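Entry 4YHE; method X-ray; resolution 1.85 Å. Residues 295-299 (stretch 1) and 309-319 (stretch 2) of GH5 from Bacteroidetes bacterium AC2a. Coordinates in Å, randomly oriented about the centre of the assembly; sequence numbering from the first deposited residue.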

# COMPACT_ATOMS: atom_id res chain seq x y z
N GLU A 295 -0.83 2.18 -0.63
CA GLU A 295 -0.84 2.64 -2.01
C GLU A 295 -1.78 3.78 -2.20
O GLU A 295 -2.91 3.74 -1.69
N PHE A 296 -1.32 4.82 -2.90
CA PHE A 296 -2.23 5.80 -3.48
C PHE A 296 -1.65 6.28 -4.78
O PHE A 296 -0.47 6.11 -5.05
N GLY A 297 -2.48 6.90 -5.58
CA GLY A 297 -1.97 7.60 -6.73
C GLY A 297 -3.02 7.91 -7.76
O GLY A 297 -4.20 7.59 -7.59
N ALA A 298 -2.54 8.55 -8.81
CA ALA A 298 -3.31 8.90 -9.99
C ALA A 298 -2.35 8.85 -11.16
O ALA A 298 -1.19 9.35 -11.09
N VAL A 299 -2.85 8.33 -12.28
CA VAL A 299 -2.03 8.22 -13.47
C VAL A 299 -1.64 9.55 -14.11
O VAL A 299 -2.27 10.60 -13.91
N PHE A 309 -4.04 19.21 -13.20
CA PHE A 309 -5.05 18.65 -12.33
C PHE A 309 -4.57 17.47 -11.48
O PHE A 309 -4.96 17.38 -10.35
N ARG A 310 -3.75 16.59 -12.05
CA ARG A 310 -3.09 15.52 -11.31
C ARG A 310 -2.20 16.07 -10.16
O ARG A 310 -2.22 15.55 -9.04
N LEU A 311 -1.45 17.12 -10.43
CA LEU A 311 -0.60 17.73 -9.41
C LEU A 311 -1.45 18.36 -8.32
O LEU A 311 -1.13 18.20 -7.15
N TYR A 312 -2.53 19.04 -8.71
CA TYR A 312 -3.53 19.58 -7.77
C TYR A 312 -4.10 18.48 -6.90
O TYR A 312 -4.17 18.60 -5.71
N TYR A 313 -4.50 17.37 -7.52
CA TYR A 313 -4.97 16.23 -6.74
C TYR A 313 -3.97 15.78 -5.68
O TYR A 313 -4.34 15.62 -4.52
N PHE A 314 -2.68 15.64 -6.03
CA PHE A 314 -1.68 15.24 -5.10
C PHE A 314 -1.52 16.30 -3.99
O PHE A 314 -1.48 15.97 -2.83
N ARG A 315 -1.41 17.57 -4.35
CA ARG A 315 -1.24 18.57 -3.31
C ARG A 315 -2.39 18.52 -2.32
O ARG A 315 -2.18 18.47 -1.12
N TYR A 316 -3.60 18.50 -2.84
CA TYR A 316 -4.78 18.55 -1.97
C TYR A 316 -4.89 17.31 -1.07
O TYR A 316 -5.01 17.43 0.15
N ILE A 317 -4.89 16.10 -1.65
CA ILE A 317 -5.10 14.92 -0.83
C ILE A 317 -3.95 14.65 0.17
O ILE A 317 -4.21 14.22 1.29
N CYS A 318 -2.72 14.93 -0.24
CA CYS A 318 -1.58 14.72 0.62
C CYS A 318 -1.58 15.74 1.79
O CYS A 318 -1.13 15.42 2.88
N LYS A 319 -2.09 16.93 1.54
CA LYS A 319 -2.24 17.92 2.64
C LYS A 319 -3.30 17.41 3.60
O LYS A 319 -3.09 17.33 4.81

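Stretch 2 is helical throughout, each amide from Tyr313 to Lys319 bonding the carbonyl four residues back, and it presents one side to the extended segment 296-299. The two stretches together bury 338 Å². Phe309 makes no contact with stretch 1.

Arg310 supplies the polar anchor. Its CA-to-CB bond points toward stretch 1, and chi1 to chi3 are all t, so the extended chain carries the guanidinium to the Ala298 carbonyl. Two hydrogen bonds converge on that oxygen: Arg310 NE to Ala298 O at 2.9 Å (N-H...O angle 145°) and Arg310 NH2 to Ala298 O at 3.0 Å (135°). The acceptor lies near the guanidinium plane, where NE and NH2 can both reach it. Val299 O is 3.2 Å from Arg310 NE, but the poor angle excludes a hydrogen bond; Val299 C instead lies over one guanidinium face. Val299's own CB points away.

Leu311 and Tyr312 are out of reach. Tyr313 (chi1 t) points toward stretch 1, and its CE2 packs 3.6 Å from Ala298 CB. Tyr313 OH lies 3.9 Å from Gly297 O, too far to satisfy that buried carbonyl, which has no partner in the model.

The CA-to-CB bond of Phe314 (chi1 m) points sideways to stretch 1, yet the end of its ring comes nearer: Phe314 CE1 is 4.0 Å from Ala298 CB and 4.1 Å from Gly297 CA, the latter at the ring edge. Ala298 CB thus contacts both aromatic rings.

Arg315 and Tyr316 again make no contact. Ile317 (chi1 p, chi2 t) directs CD1 to 3.9 Å from Phe296 CD2. Cys318 (chi1 m) places SG 3.7 Å from Phe296 CE2 and 4.5 Å from the ring centroid, 53° off the normal, an oblique sulfur-aromatic contact. Phe296, in rotamer p, also meets Phe314, with CE2 4.2 Å from Phe314 CD1. Lys319 is out of reach.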

# COMPACT_ATOMS: atom_id res chain seq x y z
CB GLU A 295 -1.32 1.52 -2.95
CG GLU A 295 -0.45 0.30 -2.93
CD GLU A 295 -0.99 -0.85 -3.79
OE1 GLU A 295 -1.79 -0.60 -4.71
OE2 GLU A 295 -0.58 -1.98 -3.52
CB PHE A 296 -2.52 7.00 -2.53
CG PHE A 296 -1.42 8.04 -2.51
CD1 PHE A 296 -0.24 7.78 -1.84
CD2 PHE A 296 -1.55 9.22 -3.22
CE1 PHE A 296 0.80 8.72 -1.82
CE2 PHE A 296 -0.52 10.18 -3.21
CZ PHE A 296 0.66 9.92 -2.51
CB ALA A 298 -3.91 10.30 -9.87
CB VAL A 299 -2.64 7.30 -14.53
CG1 VAL A 299 -2.83 5.91 -13.94
CG2 VAL A 299 -3.93 7.87 -15.13
CB PHE A 309 -6.30 18.25 -13.11
CG PHE A 309 -7.16 19.42 -13.45
CD1 PHE A 309 -8.08 19.90 -12.54
CD2 PHE A 309 -7.00 20.08 -14.67
CE1 PHE A 309 -8.87 21.01 -12.86
CE2 PHE A 309 -7.77 21.17 -14.98
CZ PHE A 309 -8.70 21.65 -14.07
CB ARG A 310 -2.30 14.65 -12.29
CG ARG A 310 -1.61 13.45 -11.63
CD ARG A 310 -0.43 12.99 -12.45
NE ARG A 310 0.10 11.71 -12.05
CZ ARG A 310 1.28 11.20 -12.43
NH1 ARG A 310 2.11 11.87 -13.19
NH2 ARG A 310 1.63 10.01 -12.01
CB LEU A 311 0.36 18.76 -10.02
CG LEU A 311 1.31 18.28 -11.10
CD1 LEU A 311 2.33 19.37 -11.48
CD2 LEU A 311 2.08 17.06 -10.63
CB TYR A 312 -4.66 20.31 -8.52
CG TYR A 312 -5.80 20.70 -7.63
CD1 TYR A 312 -5.65 21.73 -6.68
CD2 TYR A 312 -7.04 20.07 -7.71
CE1 TYR A 312 -6.67 22.08 -5.84
CE2 TYR A 312 -8.09 20.45 -6.89
CZ TYR A 312 -7.90 21.46 -5.95
OH TYR A 312 -8.89 21.85 -5.11
CB TYR A 313 -5.32 15.13 -7.73
CG TYR A 313 -5.69 13.78 -7.18
CD1 TYR A 313 -7.00 13.50 -6.78
CD2 TYR A 313 -4.78 12.75 -7.16
CE1 TYR A 313 -7.37 12.23 -6.36
CE2 TYR A 313 -5.14 11.48 -6.75
CZ TYR A 313 -6.43 11.22 -6.34
OH TYR A 313 -6.77 9.96 -5.94
CB PHE A 314 -0.33 15.01 -5.81
CG PHE A 314 -0.29 13.79 -6.75
CD1 PHE A 314 -1.07 12.67 -6.53
CD2 PHE A 314 0.56 13.78 -7.82
CE1 PHE A 314 -1.00 11.57 -7.38
CE2 PHE A 314 0.66 12.69 -8.66
CZ PHE A 314 -0.13 11.58 -8.44
CB ARG A 315 -1.15 19.96 -3.90
CG ARG A 315 0.09 20.23 -4.68
CD ARG A 315 0.29 21.75 -4.83
NE ARG A 315 -0.81 22.39 -5.57
CZ ARG A 315 -0.97 22.34 -6.89
NH1 ARG A 315 -0.10 21.69 -7.66
NH2 ARG A 315 -2.00 22.97 -7.46
CB TYR A 316 -6.03 18.71 -2.82
CG TYR A 316 -7.26 19.09 -2.03
CD1 TYR A 316 -7.56 20.43 -1.78
CD2 TYR A 316 -8.12 18.12 -1.51
CE1 TYR A 316 -8.64 20.78 -1.01
CE2 TYR A 316 -9.23 18.47 -0.75
CZ TYR A 316 -9.49 19.82 -0.52
OH TYR A 316 -10.59 20.21 0.21
CB ILE A 317 -5.41 13.65 -1.67
CG1 ILE A 317 -4.18 13.11 -2.39
CG2 ILE A 317 -6.57 13.93 -2.63
CD1 ILE A 317 -4.47 11.86 -3.21
CB CYS A 318 -0.29 14.78 -0.18
SG CYS A 318 -0.15 13.37 -1.37
CB LYS A 319 -2.60 19.30 2.12
CG LYS A 319 -2.86 20.31 3.23
CD LYS A 319 -1.71 20.39 4.21
CE LYS A 319 -1.75 21.68 5.05
NZ LYS A 319 -1.05 21.47 6.35